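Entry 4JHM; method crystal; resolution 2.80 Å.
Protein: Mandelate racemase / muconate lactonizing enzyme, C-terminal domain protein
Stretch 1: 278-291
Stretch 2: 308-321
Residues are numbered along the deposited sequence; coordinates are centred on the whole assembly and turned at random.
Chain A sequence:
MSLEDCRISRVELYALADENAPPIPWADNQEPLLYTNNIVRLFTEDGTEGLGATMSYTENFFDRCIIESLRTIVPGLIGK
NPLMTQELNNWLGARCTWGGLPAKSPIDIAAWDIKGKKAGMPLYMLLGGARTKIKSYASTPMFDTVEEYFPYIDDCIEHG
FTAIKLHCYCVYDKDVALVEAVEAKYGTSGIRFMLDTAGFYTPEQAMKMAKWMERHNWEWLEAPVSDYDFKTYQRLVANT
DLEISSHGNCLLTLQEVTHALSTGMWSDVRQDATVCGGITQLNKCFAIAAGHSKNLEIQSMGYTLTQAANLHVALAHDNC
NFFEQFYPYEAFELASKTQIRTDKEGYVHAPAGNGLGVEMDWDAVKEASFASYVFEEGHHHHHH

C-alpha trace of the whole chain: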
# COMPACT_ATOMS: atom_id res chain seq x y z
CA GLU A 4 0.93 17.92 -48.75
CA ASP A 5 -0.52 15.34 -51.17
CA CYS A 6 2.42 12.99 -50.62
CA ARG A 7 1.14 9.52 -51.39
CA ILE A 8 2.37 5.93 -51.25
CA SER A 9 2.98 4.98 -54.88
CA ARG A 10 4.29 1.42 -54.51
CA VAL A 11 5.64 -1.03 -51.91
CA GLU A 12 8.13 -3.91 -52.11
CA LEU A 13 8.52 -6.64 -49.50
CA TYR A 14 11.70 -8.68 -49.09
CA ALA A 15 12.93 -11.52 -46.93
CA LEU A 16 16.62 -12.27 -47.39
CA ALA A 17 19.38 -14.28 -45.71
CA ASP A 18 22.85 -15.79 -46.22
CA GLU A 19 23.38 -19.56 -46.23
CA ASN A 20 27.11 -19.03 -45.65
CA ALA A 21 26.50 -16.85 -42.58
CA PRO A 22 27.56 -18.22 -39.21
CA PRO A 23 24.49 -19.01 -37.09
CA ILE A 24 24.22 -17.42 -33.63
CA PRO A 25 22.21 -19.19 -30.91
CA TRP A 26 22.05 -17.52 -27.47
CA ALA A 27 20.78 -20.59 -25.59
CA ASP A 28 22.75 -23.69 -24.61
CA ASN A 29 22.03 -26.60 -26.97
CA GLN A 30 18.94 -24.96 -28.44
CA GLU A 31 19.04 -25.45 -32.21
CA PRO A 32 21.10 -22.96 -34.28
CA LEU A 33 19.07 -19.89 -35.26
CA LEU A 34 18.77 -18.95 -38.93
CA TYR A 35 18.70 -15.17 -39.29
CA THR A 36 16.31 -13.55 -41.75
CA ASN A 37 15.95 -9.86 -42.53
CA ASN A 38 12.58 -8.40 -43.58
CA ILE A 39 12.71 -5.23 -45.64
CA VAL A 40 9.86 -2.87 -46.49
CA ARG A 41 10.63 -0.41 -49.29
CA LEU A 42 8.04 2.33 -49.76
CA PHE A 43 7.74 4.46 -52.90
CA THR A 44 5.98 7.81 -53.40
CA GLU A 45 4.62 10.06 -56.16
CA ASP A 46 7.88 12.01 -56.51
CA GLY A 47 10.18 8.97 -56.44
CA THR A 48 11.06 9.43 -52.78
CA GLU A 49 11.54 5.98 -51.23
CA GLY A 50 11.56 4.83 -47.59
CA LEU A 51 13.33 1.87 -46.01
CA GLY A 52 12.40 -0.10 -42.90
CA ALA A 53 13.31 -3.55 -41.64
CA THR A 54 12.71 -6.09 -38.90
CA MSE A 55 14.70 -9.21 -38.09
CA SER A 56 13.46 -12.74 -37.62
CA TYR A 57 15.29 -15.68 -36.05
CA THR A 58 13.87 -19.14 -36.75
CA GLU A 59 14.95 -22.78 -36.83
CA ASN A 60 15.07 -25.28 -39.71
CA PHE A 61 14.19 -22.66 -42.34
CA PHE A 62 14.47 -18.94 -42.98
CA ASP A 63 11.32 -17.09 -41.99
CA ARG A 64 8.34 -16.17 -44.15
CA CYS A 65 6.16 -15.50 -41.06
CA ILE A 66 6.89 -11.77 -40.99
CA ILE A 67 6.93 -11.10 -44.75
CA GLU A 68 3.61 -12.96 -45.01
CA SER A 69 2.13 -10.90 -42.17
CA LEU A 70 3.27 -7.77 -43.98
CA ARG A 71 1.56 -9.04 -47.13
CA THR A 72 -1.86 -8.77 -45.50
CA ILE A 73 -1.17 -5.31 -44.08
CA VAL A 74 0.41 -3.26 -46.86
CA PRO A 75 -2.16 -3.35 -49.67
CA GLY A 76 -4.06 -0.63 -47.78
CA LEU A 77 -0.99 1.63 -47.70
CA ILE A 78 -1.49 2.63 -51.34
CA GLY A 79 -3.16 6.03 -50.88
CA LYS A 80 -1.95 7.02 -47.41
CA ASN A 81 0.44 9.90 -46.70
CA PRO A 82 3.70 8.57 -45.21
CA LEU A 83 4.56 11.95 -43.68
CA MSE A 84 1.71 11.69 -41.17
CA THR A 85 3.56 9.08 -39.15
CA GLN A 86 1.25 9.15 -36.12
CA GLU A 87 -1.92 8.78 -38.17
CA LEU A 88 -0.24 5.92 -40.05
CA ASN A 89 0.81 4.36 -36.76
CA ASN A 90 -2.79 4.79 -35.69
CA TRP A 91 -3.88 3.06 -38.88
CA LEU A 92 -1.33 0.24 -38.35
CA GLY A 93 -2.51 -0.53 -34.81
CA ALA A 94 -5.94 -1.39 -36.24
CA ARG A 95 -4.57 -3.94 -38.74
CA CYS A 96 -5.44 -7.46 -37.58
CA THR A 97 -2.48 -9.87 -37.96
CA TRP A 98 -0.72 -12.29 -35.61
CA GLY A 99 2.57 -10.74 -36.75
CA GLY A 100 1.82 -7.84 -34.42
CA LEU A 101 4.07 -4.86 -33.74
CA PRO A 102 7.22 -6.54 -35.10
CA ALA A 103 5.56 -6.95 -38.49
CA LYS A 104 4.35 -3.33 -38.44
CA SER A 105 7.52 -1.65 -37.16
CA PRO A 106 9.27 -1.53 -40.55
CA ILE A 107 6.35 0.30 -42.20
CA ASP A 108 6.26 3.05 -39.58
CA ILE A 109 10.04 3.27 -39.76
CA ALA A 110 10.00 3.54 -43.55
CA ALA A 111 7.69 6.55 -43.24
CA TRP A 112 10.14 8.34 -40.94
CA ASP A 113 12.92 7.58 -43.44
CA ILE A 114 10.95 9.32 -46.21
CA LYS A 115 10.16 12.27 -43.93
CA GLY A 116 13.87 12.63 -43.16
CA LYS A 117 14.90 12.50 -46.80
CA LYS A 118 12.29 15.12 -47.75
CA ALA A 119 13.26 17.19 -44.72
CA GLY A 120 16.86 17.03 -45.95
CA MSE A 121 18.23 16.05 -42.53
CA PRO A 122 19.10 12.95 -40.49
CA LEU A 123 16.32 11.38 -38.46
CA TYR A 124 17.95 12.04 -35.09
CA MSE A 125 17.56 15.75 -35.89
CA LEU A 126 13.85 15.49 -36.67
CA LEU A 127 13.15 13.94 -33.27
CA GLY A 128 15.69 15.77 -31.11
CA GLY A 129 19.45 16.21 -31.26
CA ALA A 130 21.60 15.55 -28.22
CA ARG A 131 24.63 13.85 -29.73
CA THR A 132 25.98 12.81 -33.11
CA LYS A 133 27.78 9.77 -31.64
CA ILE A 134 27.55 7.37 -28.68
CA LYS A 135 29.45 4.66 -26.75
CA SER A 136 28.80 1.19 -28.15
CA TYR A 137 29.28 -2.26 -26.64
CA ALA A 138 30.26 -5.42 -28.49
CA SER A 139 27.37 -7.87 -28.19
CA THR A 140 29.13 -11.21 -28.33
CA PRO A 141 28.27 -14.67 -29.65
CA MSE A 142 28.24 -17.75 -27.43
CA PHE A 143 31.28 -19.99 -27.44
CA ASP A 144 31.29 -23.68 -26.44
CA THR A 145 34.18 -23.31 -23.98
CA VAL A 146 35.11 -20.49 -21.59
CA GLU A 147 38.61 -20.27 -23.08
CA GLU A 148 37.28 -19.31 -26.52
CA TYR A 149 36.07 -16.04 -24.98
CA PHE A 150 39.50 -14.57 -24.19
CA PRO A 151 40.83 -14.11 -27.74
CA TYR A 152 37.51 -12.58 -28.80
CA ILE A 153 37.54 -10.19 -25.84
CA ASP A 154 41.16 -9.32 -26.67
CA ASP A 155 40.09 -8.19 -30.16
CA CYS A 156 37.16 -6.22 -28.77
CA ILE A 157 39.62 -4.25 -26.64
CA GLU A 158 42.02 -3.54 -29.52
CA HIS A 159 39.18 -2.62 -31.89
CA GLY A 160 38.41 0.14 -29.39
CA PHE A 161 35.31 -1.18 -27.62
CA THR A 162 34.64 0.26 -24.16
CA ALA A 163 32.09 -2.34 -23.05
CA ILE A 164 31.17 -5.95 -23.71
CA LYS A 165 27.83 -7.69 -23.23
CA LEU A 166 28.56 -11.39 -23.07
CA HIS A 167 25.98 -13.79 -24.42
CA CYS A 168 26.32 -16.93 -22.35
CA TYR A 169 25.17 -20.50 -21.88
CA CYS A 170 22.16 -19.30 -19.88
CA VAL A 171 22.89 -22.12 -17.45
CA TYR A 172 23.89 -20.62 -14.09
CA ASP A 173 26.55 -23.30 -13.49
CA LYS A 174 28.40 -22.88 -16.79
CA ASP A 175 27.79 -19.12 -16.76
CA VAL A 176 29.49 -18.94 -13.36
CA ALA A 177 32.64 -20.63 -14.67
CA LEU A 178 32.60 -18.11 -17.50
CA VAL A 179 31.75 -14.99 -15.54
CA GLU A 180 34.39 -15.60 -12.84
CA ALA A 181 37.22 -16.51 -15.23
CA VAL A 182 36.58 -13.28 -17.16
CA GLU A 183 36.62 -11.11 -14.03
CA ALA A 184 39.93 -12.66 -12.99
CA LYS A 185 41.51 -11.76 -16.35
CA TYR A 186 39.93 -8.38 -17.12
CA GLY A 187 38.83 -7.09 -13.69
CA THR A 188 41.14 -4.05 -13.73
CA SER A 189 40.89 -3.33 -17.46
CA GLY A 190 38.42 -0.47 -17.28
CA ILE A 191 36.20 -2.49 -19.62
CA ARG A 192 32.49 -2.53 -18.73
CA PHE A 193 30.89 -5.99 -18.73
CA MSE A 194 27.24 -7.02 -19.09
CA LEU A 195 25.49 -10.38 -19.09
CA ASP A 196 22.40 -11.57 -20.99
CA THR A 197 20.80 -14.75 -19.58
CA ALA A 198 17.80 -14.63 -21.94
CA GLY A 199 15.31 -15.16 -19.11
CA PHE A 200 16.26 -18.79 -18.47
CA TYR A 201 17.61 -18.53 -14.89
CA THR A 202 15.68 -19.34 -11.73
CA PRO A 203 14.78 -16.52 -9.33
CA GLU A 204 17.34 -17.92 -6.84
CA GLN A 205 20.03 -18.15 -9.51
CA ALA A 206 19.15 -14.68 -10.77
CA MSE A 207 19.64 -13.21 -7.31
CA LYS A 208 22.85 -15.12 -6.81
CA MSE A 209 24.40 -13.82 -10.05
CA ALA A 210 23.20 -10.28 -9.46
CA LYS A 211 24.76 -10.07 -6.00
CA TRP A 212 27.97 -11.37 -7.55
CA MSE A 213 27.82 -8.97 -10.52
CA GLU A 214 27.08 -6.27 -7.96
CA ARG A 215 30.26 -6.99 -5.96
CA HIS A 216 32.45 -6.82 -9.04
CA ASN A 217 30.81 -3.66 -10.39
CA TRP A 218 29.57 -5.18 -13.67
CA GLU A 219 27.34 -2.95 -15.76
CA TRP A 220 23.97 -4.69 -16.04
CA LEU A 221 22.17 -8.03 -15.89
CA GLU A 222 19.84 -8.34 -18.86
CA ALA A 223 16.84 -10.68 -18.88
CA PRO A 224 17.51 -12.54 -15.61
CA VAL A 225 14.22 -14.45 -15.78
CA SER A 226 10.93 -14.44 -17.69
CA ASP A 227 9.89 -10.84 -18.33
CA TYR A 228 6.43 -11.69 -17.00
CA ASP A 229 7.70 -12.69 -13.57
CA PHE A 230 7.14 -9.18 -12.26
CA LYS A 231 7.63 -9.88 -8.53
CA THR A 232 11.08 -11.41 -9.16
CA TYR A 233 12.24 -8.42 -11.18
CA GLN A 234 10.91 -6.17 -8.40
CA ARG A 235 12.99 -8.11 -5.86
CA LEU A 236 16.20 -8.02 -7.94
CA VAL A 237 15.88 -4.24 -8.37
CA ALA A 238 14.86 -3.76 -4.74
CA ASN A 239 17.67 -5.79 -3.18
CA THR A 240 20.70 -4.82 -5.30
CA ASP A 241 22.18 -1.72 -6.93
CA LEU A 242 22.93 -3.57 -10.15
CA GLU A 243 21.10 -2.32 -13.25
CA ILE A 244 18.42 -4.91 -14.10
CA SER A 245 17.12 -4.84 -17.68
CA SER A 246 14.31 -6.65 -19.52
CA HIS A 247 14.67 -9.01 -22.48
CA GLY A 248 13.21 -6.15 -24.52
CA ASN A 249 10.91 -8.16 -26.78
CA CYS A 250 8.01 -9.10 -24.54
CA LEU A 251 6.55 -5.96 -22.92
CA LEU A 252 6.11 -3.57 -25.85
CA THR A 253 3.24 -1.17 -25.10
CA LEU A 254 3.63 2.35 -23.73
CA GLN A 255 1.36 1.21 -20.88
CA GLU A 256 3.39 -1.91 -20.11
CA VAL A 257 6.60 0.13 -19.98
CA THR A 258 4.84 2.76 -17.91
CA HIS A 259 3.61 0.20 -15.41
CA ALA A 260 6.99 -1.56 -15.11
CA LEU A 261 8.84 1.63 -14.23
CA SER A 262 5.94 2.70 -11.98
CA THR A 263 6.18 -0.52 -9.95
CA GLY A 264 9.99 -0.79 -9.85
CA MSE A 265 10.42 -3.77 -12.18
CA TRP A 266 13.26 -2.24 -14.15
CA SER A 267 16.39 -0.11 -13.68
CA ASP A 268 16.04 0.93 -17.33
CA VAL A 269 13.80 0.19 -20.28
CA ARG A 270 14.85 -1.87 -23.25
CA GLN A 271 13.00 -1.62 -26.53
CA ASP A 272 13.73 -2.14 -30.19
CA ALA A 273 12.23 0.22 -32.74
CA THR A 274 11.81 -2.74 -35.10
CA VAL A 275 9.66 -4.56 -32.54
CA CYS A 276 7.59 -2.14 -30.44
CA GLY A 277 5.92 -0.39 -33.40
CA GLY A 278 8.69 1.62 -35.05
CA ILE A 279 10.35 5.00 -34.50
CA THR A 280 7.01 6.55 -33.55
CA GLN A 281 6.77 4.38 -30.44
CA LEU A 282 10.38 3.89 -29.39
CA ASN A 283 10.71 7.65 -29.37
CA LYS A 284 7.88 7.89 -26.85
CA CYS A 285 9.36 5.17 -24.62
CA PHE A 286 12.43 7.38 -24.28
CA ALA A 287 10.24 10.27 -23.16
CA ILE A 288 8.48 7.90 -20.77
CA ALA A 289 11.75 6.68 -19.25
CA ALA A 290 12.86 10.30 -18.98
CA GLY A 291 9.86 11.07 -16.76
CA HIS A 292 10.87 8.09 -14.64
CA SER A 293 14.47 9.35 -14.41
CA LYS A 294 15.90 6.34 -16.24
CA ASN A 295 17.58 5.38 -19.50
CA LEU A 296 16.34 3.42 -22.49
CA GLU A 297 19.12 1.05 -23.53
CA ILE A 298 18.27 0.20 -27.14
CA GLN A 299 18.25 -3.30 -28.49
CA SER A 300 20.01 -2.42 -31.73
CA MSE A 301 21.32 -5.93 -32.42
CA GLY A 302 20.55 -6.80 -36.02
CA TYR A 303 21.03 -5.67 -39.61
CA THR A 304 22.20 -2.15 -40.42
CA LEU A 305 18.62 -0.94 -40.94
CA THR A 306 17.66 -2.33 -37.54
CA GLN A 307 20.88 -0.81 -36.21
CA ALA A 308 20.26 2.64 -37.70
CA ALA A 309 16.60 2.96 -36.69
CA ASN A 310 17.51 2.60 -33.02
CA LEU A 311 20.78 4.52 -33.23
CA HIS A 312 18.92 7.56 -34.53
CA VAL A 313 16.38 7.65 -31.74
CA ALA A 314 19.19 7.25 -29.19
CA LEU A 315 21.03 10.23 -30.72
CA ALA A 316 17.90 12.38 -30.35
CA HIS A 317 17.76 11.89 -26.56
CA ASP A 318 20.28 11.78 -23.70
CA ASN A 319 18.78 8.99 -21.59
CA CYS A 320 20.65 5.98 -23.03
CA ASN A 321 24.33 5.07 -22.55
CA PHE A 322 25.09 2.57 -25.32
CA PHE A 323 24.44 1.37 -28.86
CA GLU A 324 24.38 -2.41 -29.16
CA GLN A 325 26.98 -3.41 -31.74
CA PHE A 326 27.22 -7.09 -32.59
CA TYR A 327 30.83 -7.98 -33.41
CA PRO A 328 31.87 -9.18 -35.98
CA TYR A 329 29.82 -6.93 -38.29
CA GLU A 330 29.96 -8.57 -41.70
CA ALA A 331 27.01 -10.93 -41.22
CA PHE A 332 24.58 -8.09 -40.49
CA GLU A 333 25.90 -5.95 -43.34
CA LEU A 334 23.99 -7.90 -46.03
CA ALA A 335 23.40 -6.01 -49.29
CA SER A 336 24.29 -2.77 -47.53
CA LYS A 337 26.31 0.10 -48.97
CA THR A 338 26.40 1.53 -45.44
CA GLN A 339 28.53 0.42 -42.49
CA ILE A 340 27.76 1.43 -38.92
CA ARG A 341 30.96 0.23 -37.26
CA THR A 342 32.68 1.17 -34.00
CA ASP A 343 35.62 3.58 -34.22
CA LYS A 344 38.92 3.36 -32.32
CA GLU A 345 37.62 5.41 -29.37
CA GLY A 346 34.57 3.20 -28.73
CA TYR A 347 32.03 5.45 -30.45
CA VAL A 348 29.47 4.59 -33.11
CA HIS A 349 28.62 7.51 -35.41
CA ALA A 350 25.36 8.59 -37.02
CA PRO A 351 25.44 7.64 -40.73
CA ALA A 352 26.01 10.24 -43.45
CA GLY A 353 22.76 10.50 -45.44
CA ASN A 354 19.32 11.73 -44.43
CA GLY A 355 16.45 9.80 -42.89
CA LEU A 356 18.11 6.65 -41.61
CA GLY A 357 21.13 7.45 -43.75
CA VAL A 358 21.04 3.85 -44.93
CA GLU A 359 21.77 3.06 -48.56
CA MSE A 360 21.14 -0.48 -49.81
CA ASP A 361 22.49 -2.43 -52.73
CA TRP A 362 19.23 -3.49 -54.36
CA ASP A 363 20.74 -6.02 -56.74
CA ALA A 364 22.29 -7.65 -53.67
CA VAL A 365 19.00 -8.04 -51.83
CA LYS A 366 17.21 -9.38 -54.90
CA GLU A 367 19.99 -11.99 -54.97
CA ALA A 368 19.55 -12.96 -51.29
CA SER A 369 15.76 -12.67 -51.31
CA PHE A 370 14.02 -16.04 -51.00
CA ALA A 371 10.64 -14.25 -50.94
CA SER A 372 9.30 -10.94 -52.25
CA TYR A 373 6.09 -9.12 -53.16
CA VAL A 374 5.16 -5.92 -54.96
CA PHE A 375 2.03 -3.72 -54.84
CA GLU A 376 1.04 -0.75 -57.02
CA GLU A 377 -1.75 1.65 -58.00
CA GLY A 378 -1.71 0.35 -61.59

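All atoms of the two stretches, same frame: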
# COMPACT_ATOMS: atom_id res chain seq x y z
N GLY A 278 7.93 0.68 -34.25
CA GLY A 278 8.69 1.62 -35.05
C GLY A 278 9.18 2.85 -34.30
O GLY A 278 9.00 2.96 -33.09
N ILE A 279 9.80 3.76 -35.04
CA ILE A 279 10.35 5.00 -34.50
C ILE A 279 9.31 5.73 -33.66
O ILE A 279 9.59 6.17 -32.55
CB ILE A 279 10.79 5.93 -35.65
CG1 ILE A 279 11.82 5.24 -36.55
CG2 ILE A 279 11.36 7.23 -35.11
CD1 ILE A 279 13.18 5.05 -35.91
N THR A 280 8.11 5.87 -34.21
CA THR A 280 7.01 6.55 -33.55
C THR A 280 6.86 6.17 -32.08
O THR A 280 6.58 7.01 -31.24
CB THR A 280 5.69 6.24 -34.27
OG1 THR A 280 5.61 6.98 -35.49
CG2 THR A 280 4.49 6.57 -33.38
N GLN A 281 7.03 4.88 -31.78
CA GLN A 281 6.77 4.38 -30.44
C GLN A 281 8.02 4.36 -29.58
O GLN A 281 7.97 4.73 -28.41
CB GLN A 281 6.17 2.97 -30.53
CG GLN A 281 4.85 2.91 -31.27
CD GLN A 281 3.73 3.61 -30.53
OE1 GLN A 281 3.32 4.71 -30.90
NE2 GLN A 281 3.26 3.00 -29.45
N LEU A 282 9.14 3.92 -30.15
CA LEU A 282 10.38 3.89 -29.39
C LEU A 282 10.57 5.27 -28.81
O LEU A 282 10.70 5.44 -27.60
CB LEU A 282 11.57 3.54 -30.28
CG LEU A 282 12.92 3.50 -29.54
CD1 LEU A 282 12.93 2.39 -28.51
CD2 LEU A 282 14.06 3.33 -30.52
N ASN A 283 10.56 6.25 -29.71
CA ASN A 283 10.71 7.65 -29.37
C ASN A 283 9.95 8.02 -28.10
O ASN A 283 10.48 8.69 -27.22
CB ASN A 283 10.24 8.51 -30.54
CG ASN A 283 10.53 9.98 -30.34
OD1 ASN A 283 11.69 10.39 -30.28
ND2 ASN A 283 9.48 10.77 -30.23
N LYS A 284 8.70 7.59 -28.01
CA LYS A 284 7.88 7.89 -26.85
C LYS A 284 8.39 7.18 -25.60
O LYS A 284 8.39 7.76 -24.51
CB LYS A 284 6.43 7.51 -27.12
CG LYS A 284 5.76 8.35 -28.19
CD LYS A 284 4.38 7.81 -28.54
CE LYS A 284 3.78 8.53 -29.73
NZ LYS A 284 2.60 7.79 -30.25
N CYS A 285 8.84 5.94 -25.75
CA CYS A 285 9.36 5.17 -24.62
C CYS A 285 10.55 5.87 -23.97
O CYS A 285 10.73 5.81 -22.75
CB CYS A 285 9.74 3.76 -25.06
SG CYS A 285 8.32 2.72 -25.47
N PHE A 286 11.35 6.54 -24.79
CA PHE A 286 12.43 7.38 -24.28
C PHE A 286 11.86 8.46 -23.38
O PHE A 286 12.29 8.62 -22.23
CB PHE A 286 13.18 8.05 -25.44
CG PHE A 286 14.44 7.34 -25.86
CD1 PHE A 286 15.63 7.57 -25.19
CD2 PHE A 286 14.43 6.45 -26.91
CE1 PHE A 286 16.79 6.91 -25.57
CE2 PHE A 286 15.59 5.80 -27.29
CZ PHE A 286 16.77 6.03 -26.62
N ALA A 287 10.89 9.20 -23.91
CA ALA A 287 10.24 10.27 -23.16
C ALA A 287 9.66 9.72 -21.86
O ALA A 287 9.72 10.37 -20.82
CB ALA A 287 9.14 10.91 -24.00
N ILE A 288 9.11 8.51 -21.93
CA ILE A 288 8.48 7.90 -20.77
C ILE A 288 9.53 7.54 -19.71
O ILE A 288 9.33 7.80 -18.52
CB ILE A 288 7.66 6.66 -21.18
CG1 ILE A 288 6.46 7.11 -22.02
CG2 ILE A 288 7.18 5.90 -19.95
CD1 ILE A 288 5.70 5.97 -22.68
N ALA A 289 10.64 6.96 -20.15
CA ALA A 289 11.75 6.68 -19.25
C ALA A 289 12.26 7.97 -18.62
O ALA A 289 12.48 8.04 -17.42
CB ALA A 289 12.88 5.99 -19.98
N ALA A 290 12.43 8.99 -19.46
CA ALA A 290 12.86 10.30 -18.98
C ALA A 290 12.06 10.69 -17.74
O ALA A 290 12.63 10.96 -16.68
CB ALA A 290 12.67 11.34 -20.08
N GLY A 291 10.74 10.70 -17.86
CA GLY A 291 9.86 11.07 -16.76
C GLY A 291 10.01 10.18 -15.54
O GLY A 291 9.61 10.54 -14.44
N ALA A 308 20.39 1.19 -37.48
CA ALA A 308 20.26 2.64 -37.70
C ALA A 308 19.00 3.21 -37.05
O ALA A 308 19.05 4.26 -36.41
CB ALA A 308 20.27 2.94 -39.19
N ALA A 309 17.88 2.52 -37.22
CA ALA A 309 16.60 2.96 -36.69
C ALA A 309 16.70 3.30 -35.21
O ALA A 309 16.22 4.34 -34.77
CB ALA A 309 15.54 1.88 -36.91
N ASN A 310 17.32 2.41 -34.45
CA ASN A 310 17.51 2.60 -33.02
C ASN A 310 18.57 3.66 -32.73
O ASN A 310 18.40 4.52 -31.87
CB ASN A 310 17.91 1.28 -32.35
CG ASN A 310 16.84 0.21 -32.48
OD1 ASN A 310 15.82 0.25 -31.79
ND2 ASN A 310 17.07 -0.76 -33.36
N LEU A 311 19.69 3.59 -33.46
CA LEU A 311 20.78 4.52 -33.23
C LEU A 311 20.28 5.96 -33.33
O LEU A 311 20.68 6.82 -32.54
CB LEU A 311 21.91 4.27 -34.23
CG LEU A 311 23.02 5.33 -34.26
CD1 LEU A 311 23.66 5.52 -32.90
CD2 LEU A 311 24.07 4.97 -35.29
N HIS A 312 19.40 6.21 -34.29
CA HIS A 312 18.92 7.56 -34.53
C HIS A 312 18.12 8.08 -33.35
O HIS A 312 18.34 9.19 -32.86
CB HIS A 312 18.06 7.60 -35.80
CG HIS A 312 18.86 7.80 -37.05
ND1 HIS A 312 19.41 9.02 -37.38
CD2 HIS A 312 19.22 6.95 -38.03
CE1 HIS A 312 20.06 8.91 -38.52
NE2 HIS A 312 19.96 7.66 -38.94
N VAL A 313 17.19 7.27 -32.88
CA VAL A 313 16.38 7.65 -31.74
C VAL A 313 17.27 7.93 -30.54
O VAL A 313 17.06 8.89 -29.81
CB VAL A 313 15.34 6.56 -31.42
CG1 VAL A 313 14.44 6.99 -30.28
CG2 VAL A 313 14.51 6.26 -32.66
N ALA A 314 18.29 7.09 -30.34
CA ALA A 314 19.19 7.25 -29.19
C ALA A 314 20.02 8.53 -29.29
O ALA A 314 20.43 9.09 -28.28
CB ALA A 314 20.10 6.03 -29.06
N LEU A 315 20.27 8.99 -30.51
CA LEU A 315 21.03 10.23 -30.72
C LEU A 315 20.16 11.46 -30.48
O LEU A 315 20.67 12.56 -30.22
CB LEU A 315 21.64 10.27 -32.12
CG LEU A 315 23.04 9.68 -32.26
CD1 LEU A 315 23.28 8.48 -31.35
CD2 LEU A 315 23.30 9.29 -33.70
N ALA A 316 18.84 11.28 -30.53
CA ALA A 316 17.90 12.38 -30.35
C ALA A 316 17.64 12.68 -28.87
O ALA A 316 17.16 13.75 -28.52
CB ALA A 316 16.60 12.08 -31.06
N HIS A 317 17.96 11.73 -28.00
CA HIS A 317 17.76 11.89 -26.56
C HIS A 317 19.07 11.65 -25.81
O HIS A 317 20.04 11.18 -26.39
CB HIS A 317 16.68 10.92 -26.06
CG HIS A 317 15.38 11.03 -26.80
ND1 HIS A 317 14.37 11.87 -26.40
CD2 HIS A 317 14.93 10.40 -27.91
CE1 HIS A 317 13.35 11.76 -27.23
NE2 HIS A 317 13.66 10.86 -28.15
N ASP A 318 19.09 11.98 -24.53
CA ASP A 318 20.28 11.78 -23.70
C ASP A 318 20.20 10.52 -22.86
O ASP A 318 21.22 9.91 -22.54
CB ASP A 318 20.49 12.97 -22.77
CG ASP A 318 20.93 14.21 -23.50
OD1 ASP A 318 21.93 14.13 -24.26
OD2 ASP A 318 20.30 15.28 -23.32
N ASN A 319 18.98 10.12 -22.50
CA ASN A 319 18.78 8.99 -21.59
C ASN A 319 18.97 7.63 -22.27
O ASN A 319 18.01 6.95 -22.61
CB ASN A 319 17.41 9.08 -20.91
CG ASN A 319 16.26 9.20 -21.89
OD1 ASN A 319 16.41 9.67 -23.01
ND2 ASN A 319 15.08 8.78 -21.45
N CYS A 320 20.24 7.27 -22.46
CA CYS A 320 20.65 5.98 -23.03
C CYS A 320 22.17 6.07 -23.10
O CYS A 320 22.69 7.07 -23.57
CB CYS A 320 20.06 5.74 -24.42
SG CYS A 320 20.79 4.34 -25.34
N ASN A 321 22.87 5.03 -22.63
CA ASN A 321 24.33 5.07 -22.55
C ASN A 321 25.03 4.37 -23.71
O ASN A 321 26.15 4.74 -24.05
CB ASN A 321 24.82 4.42 -21.26
CG ASN A 321 24.37 5.17 -20.02
OD1 ASN A 321 24.34 6.39 -19.99
ND2 ASN A 321 24.04 4.42 -18.98

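Two helices, one starting at Ile 279 and one running through Val 313, pack with their N-to-C directions 36° apart and their axes 10.0 Å apart at closest approach; the contact buries 564 Å², summed over both sides. Gly 278 caps the first helix at its N terminus: its phi of 94° would jam a CB against the preceding carbonyl, so glycine suits the turn, and its O accepts from the backbone N of Leu 282 (3.1 Å). Ile 279 starts sideways, but its m,m rotamer brings CD1 to 3.7 Å from Val 313 CG2 and 4.1 Å from Ala 309 CB. One turn on, Leu 282 points toward the partner and sets CD2 3.6 Å from Val 313 CB. Val 313 is thus a knob in a hole formed by Ile 279, Leu 282, Asn 283 and Phe 286. Asn 283 also leaves its backbone sideways; its t rotamer carries OD1 to His 317, whose NE2 donates a nearly straight hydrogen bond (2.9 Å, 167°). Phe 286, the residue most covered by the other stretch, lies buried at the centre. Its CD2 is 3.4 Å from Val 313 CG1, and its CE1 meets Cys 320 CB at 3.7 Å near the ring plane. The Phe 286 and His 317 rings are almost parallel (10°) but slid apart, leaving Phe 286 CB over the imidazole face, 3.8 Å from its centroid. His 317 therefore serves twice, with its edge polar toward Asn 283 and its face packed on Phe 286. Beyond the second helix, Asn 319 ND2 donates to Phe 286 O (2.9 Å), a carbonyl that also accepts from Ala 290 N (2.8 Å). The small side chains of Ala 289 and Ala 290 leave room for this amide: each CB lies 3.8 Å from Asn 319 ND2.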